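Local coordinates for protein peptide methionine sulfoxide reductase msrA/msrB (Neisseria meningitidis, PDB 3BQG) that reduces methionine sulfoxide to methionine as the MsrA domain of the multifunctional redox protein PilB, at residues Gly32-Thr38 and Thr51-Thr56; Leu72-Phe76 and Ala113-Glu117. The protein carries 1 engineered substitution. All blocks are in the same frame, centred on the assembly; numbering follows the deposited sequence.

Contact 1: Gly32-Thr38 and Thr51-Thr56; sequences GYANGNT and TGHAET
Strand ends 32-34 and 54-56 pair antiparallel, with axes 4.6 Å apart at closest and directions at 131°. G32 and T56 form a hydrogen-bonded pair: G32 N to T56 O is 2.8 Å, T56 N to G32 O 2.9 Å. A34 and A54 form another: A34 N to A54 O is 3.0 Å, A54 N to A34 O 2.8 Å. Between them, Y33 and E55 are non-hydrogen-bonded. Their m side chains share one sheet face; Y33 OH hydrogen-bonds E139 OE1, and E55 hydrogen-bonds F13 N through OE1 and Q94 NE2 through OE2. On the opposite face T56, also m, folds OG1 back onto A54 O (3.0 Å). These are neighbouring strands of the MsrA mixed sheet, and F13 follows C12, the cysteine seen as the sulfenic acid. Past A34, and before A54, the backbone is loop. N35 has positive phi (46/53) and chi1 m; its CA-to-CB bond points away and OD1 hydrogen-bonds K133 N. G36 CA lies over the H53 ring face, where a side chain would clash. H53 is m (chi2 -99°), and its NE2 hydrogen-bonds T38 OG1 (3.3 Å; T38 p). G52 (88/1) has glycine angles. N37 N donates to T51 O at 2.8 Å.

Contact 2: Leu72-Phe76 and Ala113-Glu117; sequences LQYFF and ALKRE
Helical segments 72-76 and 113-117 run in roughly the same direction, crossing at -40° with axes 11.3 Å apart at closest. L72 faces A113 (CA-CA 7.4 Å) and F76 faces E117 (7.9 Å). Apolar contacts come first. L72 (m, t) brings CD1 to 3.6 Å from A113 CB. F76 (m, chi2 -46°) points its ring between the helices: CE2 is 4.2 Å from A113 CB, and CZ is 3.6 Å from L114 CD2, with L114 in m, t. A CH-pi contact follows: E117 (t, p) lays CG over the F76 ring face, 3.9 Å from its centroid. This is helix-helix packing beside the mixed sheet of the MsrA fold; L72 also touches V99 of sheet strand 97-101. Polar links run through water. Water 1 is 2.9 Å from Q73 OE1 and 2.8 Å from A113 O. Water 2 is 2.7 Å from F76 O and 2.9 Å from E117 OE2.

Both contacts are largely buried, but they lie on opposite sides of the chain's centre. Their centres are about 22 Å apart, and their nearest atoms about 8 Å. Contact 1 joins two strands and carries on into loops, where N37 is exposed. Contact 2 joins two helices. They share no helix or strand, yet strand 54-62 of contact 1 is followed in the chain by helix 68-78 of contact 2. Contact 1 is held mainly by direct backbone hydrogen bonds and buries 563 Å². Contact 2 buries 259 Å², through side-chain packing and two bridging waters. Strand 97-101 touches both, Y100 meeting N35, A54 and T56 of contact 1.

Contact 1: Gly32-Thr38 and Thr51-Thr56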
loop_
_atom_site.group_PDB
_atom_site.type_symbol
_atom_site.label_atom_id
_atom_site.label_comp_id
_atom_site.label_asym_id
_atom_site.label_seq_id
_atom_site.Cartn_x
_atom_site.Cartn_y
_atom_site.Cartn_z
ATOM N N GLY A 32 -3.016 8.304 -0.432
ATOM C CA GLY A 32 -3.722 8.897 -1.555
ATOM C C GLY A 32 -4.687 7.940 -2.232
ATOM O O GLY A 32 -4.946 6.846 -1.731
ATOM N N TYR A 33 -5.194 8.352 -3.389
ATOM C CA TYR A 33 -6.165 7.579 -4.163
ATOM C C TYR A 33 -5.543 7.237 -5.511
ATOM O O TYR A 33 -5.158 8.133 -6.265
ATOM C CB TYR A 33 -7.415 8.432 -4.352
ATOM C CG TYR A 33 -7.840 9.117 -3.070
ATOM C CD1 TYR A 33 -8.347 8.375 -2.005
ATOM C CD2 TYR A 33 -7.701 10.501 -2.906
ATOM C CE1 TYR A 33 -8.707 8.983 -0.812
ATOM C CE2 TYR A 33 -8.058 11.123 -1.708
ATOM C CZ TYR A 33 -8.561 10.354 -0.668
ATOM O OH TYR A 33 -8.937 10.942 0.517
ATOM N N ALA A 34 -5.468 5.946 -5.825
ATOM C CA ALA A 34 -4.835 5.515 -7.065
ATOM C C ALA A 34 -5.685 4.694 -8.014
ATOM O O ALA A 34 -6.621 4.005 -7.605
ATOM C CB ALA A 34 -3.569 4.734 -6.734
ATOM N N ASN A 35 -5.316 4.763 -9.291
ATOM C CA ASN A 35 -5.973 4.020 -10.360
ATOM C C ASN A 35 -7.493 4.075 -10.334
ATOM O O ASN A 35 -8.167 3.044 -10.347
ATOM C CB ASN A 35 -5.493 2.562 -10.340
ATOM C CG ASN A 35 -4.054 2.410 -10.825
ATOM O OD1 ASN A 35 -3.314 3.391 -10.935
ATOM N ND2 ASN A 35 -3.651 1.175 -11.105
ATOM N N GLY A 36 -8.023 5.291 -10.292
ATOM C CA GLY A 36 -9.457 5.476 -10.308
ATOM C C GLY A 36 -9.842 5.931 -11.704
ATOM O O GLY A 36 -9.000 5.967 -12.607
ATOM N N ASN A 37 -11.100 6.311 -11.880
ATOM C CA ASN A 37 -11.588 6.736 -13.181
ATOM C C ASN A 37 -11.614 8.246 -13.345
ATOM O O ASN A 37 -11.888 8.757 -14.433
ATOM C CB ASN A 37 -12.991 6.175 -13.393
ATOM C CG ASN A 37 -13.018 4.662 -13.364
ATOM O OD1 ASN A 37 -13.970 4.058 -12.873
ATOM N ND2 ASN A 37 -11.977 4.042 -13.899
ATOM N N THR A 38 -11.326 8.964 -12.268
ATOM C CA THR A 38 -11.351 10.419 -12.324
ATOM C C THR A 38 -10.072 11.037 -11.798
ATOM O O THR A 38 -9.251 10.366 -11.170
ATOM C CB THR A 38 -12.517 10.975 -11.490
ATOM O OG1 THR A 38 -12.254 10.752 -10.099
ATOM C CG2 THR A 38 -13.808 10.275 -11.856
ATOM N N THR A 51 -15.747 6.557 -7.632
ATOM C CA THR A 51 -14.764 6.959 -8.623
ATOM C C THR A 51 -13.843 5.781 -8.987
ATOM O O THR A 51 -13.142 5.825 -10.000
ATOM C CB THR A 51 -13.923 8.141 -8.119
ATOM O OG1 THR A 51 -13.336 7.805 -6.859
ATOM C CG2 THR A 51 -14.784 9.387 -7.964
ATOM N N GLY A 52 -13.843 4.743 -8.148
ATOM C CA GLY A 52 -13.044 3.551 -8.408
ATOM C C GLY A 52 -11.604 3.500 -7.926
ATOM O O GLY A 52 -10.910 2.506 -8.153
ATOM N N HIS A 53 -11.147 4.557 -7.264
ATOM C CA HIS A 53 -9.774 4.629 -6.758
ATOM C C HIS A 53 -9.542 3.681 -5.594
ATOM O O HIS A 53 -10.460 3.363 -4.844
ATOM C CB HIS A 53 -9.458 6.051 -6.270
ATOM C CG HIS A 53 -9.563 7.095 -7.331
ATOM N ND1 HIS A 53 -8.464 7.581 -8.009
ATOM C CD2 HIS A 53 -10.636 7.741 -7.842
ATOM C CE1 HIS A 53 -8.858 8.484 -8.888
ATOM N NE2 HIS A 53 -10.172 8.600 -8.806
ATOM N N ALA A 54 -8.298 3.256 -5.434
ATOM C CA ALA A 54 -7.925 2.379 -4.334
ATOM C C ALA A 54 -7.172 3.231 -3.310
ATOM O O ALA A 54 -6.371 4.093 -3.689
ATOM C CB ALA A 54 -7.018 1.278 -4.840
ATOM N N GLU A 55 -7.434 3.021 -2.021
ATOM C CA GLU A 55 -6.695 3.771 -1.017
ATOM C C GLU A 55 -5.290 3.197 -1.134
ATOM O O GLU A 55 -5.076 1.989 -1.002
ATOM C CB GLU A 55 -7.310 3.582 0.370
ATOM C CG GLU A 55 -8.479 4.549 0.585
ATOM C CD GLU A 55 -9.092 4.474 1.965
ATOM O OE1 GLU A 55 -8.355 4.212 2.938
ATOM O OE2 GLU A 55 -10.318 4.698 2.077
ATOM N N THR A 56 -4.341 4.077 -1.415
ATOM C CA THR A 56 -2.964 3.677 -1.659
ATOM C C THR A 56 -1.965 4.521 -0.883
ATOM O O THR A 56 -2.243 5.666 -0.527
ATOM C CB THR A 56 -2.668 3.812 -3.183
ATOM O OG1 THR A 56 -3.622 3.030 -3.921
ATOM C CG2 THR A 56 -1.259 3.353 -3.517
#

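Contact 2: Leu72-Phe76 and Ala113-Glu117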
loop_
_atom_site.group_PDB
_atom_site.type_symbol
_atom_site.label_atom_id
_atom_site.label_comp_id
_atom_site.label_asym_id
_atom_site.label_seq_id
_atom_site.Cartn_x
_atom_site.Cartn_y
_atom_site.Cartn_z
ATOM N N LEU A 72 8.320 -5.176 -0.521
ATOM C CA LEU A 72 7.215 -6.098 -0.752
ATOM C C LEU A 72 7.041 -7.090 0.401
ATOM O O LEU A 72 5.913 -7.451 0.747
ATOM C CB LEU A 72 7.405 -6.842 -2.077
ATOM C CG LEU A 72 7.336 -5.945 -3.323
ATOM C CD1 LEU A 72 7.469 -6.793 -4.583
ATOM C CD2 LEU A 72 6.012 -5.185 -3.340
ATOM N N GLN A 73 8.144 -7.531 1.002
ATOM C CA GLN A 73 8.038 -8.460 2.122
ATOM C C GLN A 73 7.330 -7.781 3.297
ATOM O O GLN A 73 6.482 -8.391 3.948
ATOM C CB GLN A 73 9.422 -8.962 2.544
ATOM C CG GLN A 73 10.125 -9.769 1.457
ATOM C CD GLN A 73 9.301 -10.960 0.986
ATOM O OE1 GLN A 73 9.002 -11.096 -0.202
ATOM N NE2 GLN A 73 8.934 -11.829 1.916
ATOM N N TYR A 74 7.668 -6.523 3.562
ATOM C CA TYR A 74 7.020 -5.776 4.641
ATOM C C TYR A 74 5.526 -5.653 4.333
ATOM O O TYR A 74 4.684 -5.718 5.229
ATOM C CB TYR A 74 7.629 -4.372 4.764
ATOM C CG TYR A 74 8.931 -4.319 5.539
ATOM C CD1 TYR A 74 8.961 -4.606 6.907
ATOM C CD2 TYR A 74 10.122 -3.948 4.917
ATOM C CE1 TYR A 74 10.144 -4.518 7.639
ATOM C CE2 TYR A 74 11.316 -3.854 5.640
ATOM C CZ TYR A 74 11.315 -4.138 7.000
ATOM O OH TYR A 74 12.474 -4.025 7.733
ATOM N N PHE A 75 5.216 -5.470 3.053
ATOM C CA PHE A 75 3.835 -5.346 2.588
ATOM C C PHE A 75 3.073 -6.627 2.911
ATOM O O PHE A 75 2.035 -6.592 3.574
ATOM C CB PHE A 75 3.831 -5.107 1.073
ATOM C CG PHE A 75 2.461 -4.970 0.470
ATOM C CD1 PHE A 75 1.637 -3.902 0.809
ATOM C CD2 PHE A 75 2.021 -5.880 -0.486
ATOM C CE1 PHE A 75 0.391 -3.742 0.203
ATOM C CE2 PHE A 75 0.771 -5.730 -1.102
ATOM C CZ PHE A 75 -0.041 -4.655 -0.757
ATOM N N PHE A 76 3.607 -7.757 2.446
ATOM C CA PHE A 76 2.985 -9.065 2.654
ATOM C C PHE A 76 2.837 -9.475 4.113
ATOM O O PHE A 76 2.005 -10.319 4.439
ATOM C CB PHE A 76 3.772 -10.164 1.925
ATOM C CG PHE A 76 3.787 -10.023 0.428
ATOM C CD1 PHE A 76 2.618 -9.742 -0.273
ATOM C CD2 PHE A 76 4.972 -10.176 -0.281
ATOM C CE1 PHE A 76 2.629 -9.615 -1.666
ATOM C CE2 PHE A 76 4.996 -10.053 -1.669
ATOM C CZ PHE A 76 3.823 -9.769 -2.362
ATOM N N ALA A 113 7.783 -11.907 -6.892
ATOM C CA ALA A 113 7.566 -11.825 -5.452
ATOM C C ALA A 113 6.213 -12.443 -5.101
ATOM O O ALA A 113 6.075 -13.119 -4.086
ATOM C CB ALA A 113 7.620 -10.370 -4.987
ATOM N N LEU A 114 5.211 -12.197 -5.939
ATOM C CA LEU A 114 3.883 -12.754 -5.706
ATOM C C LEU A 114 3.900 -14.276 -5.878
ATOM O O LEU A 114 3.245 -15.006 -5.128
ATOM C CB LEU A 114 2.869 -12.136 -6.675
ATOM C CG LEU A 114 2.441 -10.697 -6.369
ATOM C CD1 LEU A 114 1.588 -10.167 -7.485
ATOM C CD2 LEU A 114 1.671 -10.663 -5.062
ATOM N N LYS A 115 4.651 -14.757 -6.862
ATOM C CA LYS A 115 4.726 -16.193 -7.092
ATOM C C LYS A 115 5.291 -16.877 -5.855
ATOM O O LYS A 115 4.810 -17.934 -5.451
ATOM C CB LYS A 115 5.605 -16.502 -8.312
ATOM C CG LYS A 115 5.676 -17.982 -8.663
ATOM C CD LYS A 115 6.457 -18.227 -9.950
ATOM C CE LYS A 115 6.361 -19.686 -10.380
ATOM N NZ LYS A 115 7.129 -19.967 -11.618
ATOM N N ARG A 116 6.306 -16.265 -5.246
ATOM C CA ARG A 116 6.924 -16.830 -4.050
ATOM C C ARG A 116 5.975 -16.788 -2.857
ATOM O O ARG A 116 5.922 -17.733 -2.072
ATOM C CB ARG A 116 8.221 -16.085 -3.706
ATOM C CG ARG A 116 9.352 -16.316 -4.710
ATOM C CD ARG A 116 10.612 -15.534 -4.353
ATOM N NE ARG A 116 11.685 -15.768 -5.315
ATOM C CZ ARG A 116 12.261 -16.951 -5.520
ATOM N NH1 ARG A 116 11.866 -18.010 -4.827
ATOM N NH2 ARG A 116 13.235 -17.078 -6.415
ATOM N N GLU A 117 5.228 -15.692 -2.726
ATOM C CA GLU A 117 4.281 -15.525 -1.626
ATOM C C GLU A 117 3.162 -16.562 -1.720
ATOM O O GLU A 117 2.644 -17.016 -0.702
ATOM C CB GLU A 117 3.689 -14.109 -1.662
ATOM C CG GLU A 117 2.940 -13.670 -0.398
ATOM C CD GLU A 117 3.829 -13.623 0.841
ATOM O OE1 GLU A 117 5.073 -13.649 0.697
ATOM O OE2 GLU A 117 3.283 -13.552 1.963
HETATM O O HOH W 1 7.522 -13.062 -1.695
HETATM O O HOH W 2 0.849 -12.242 2.904
#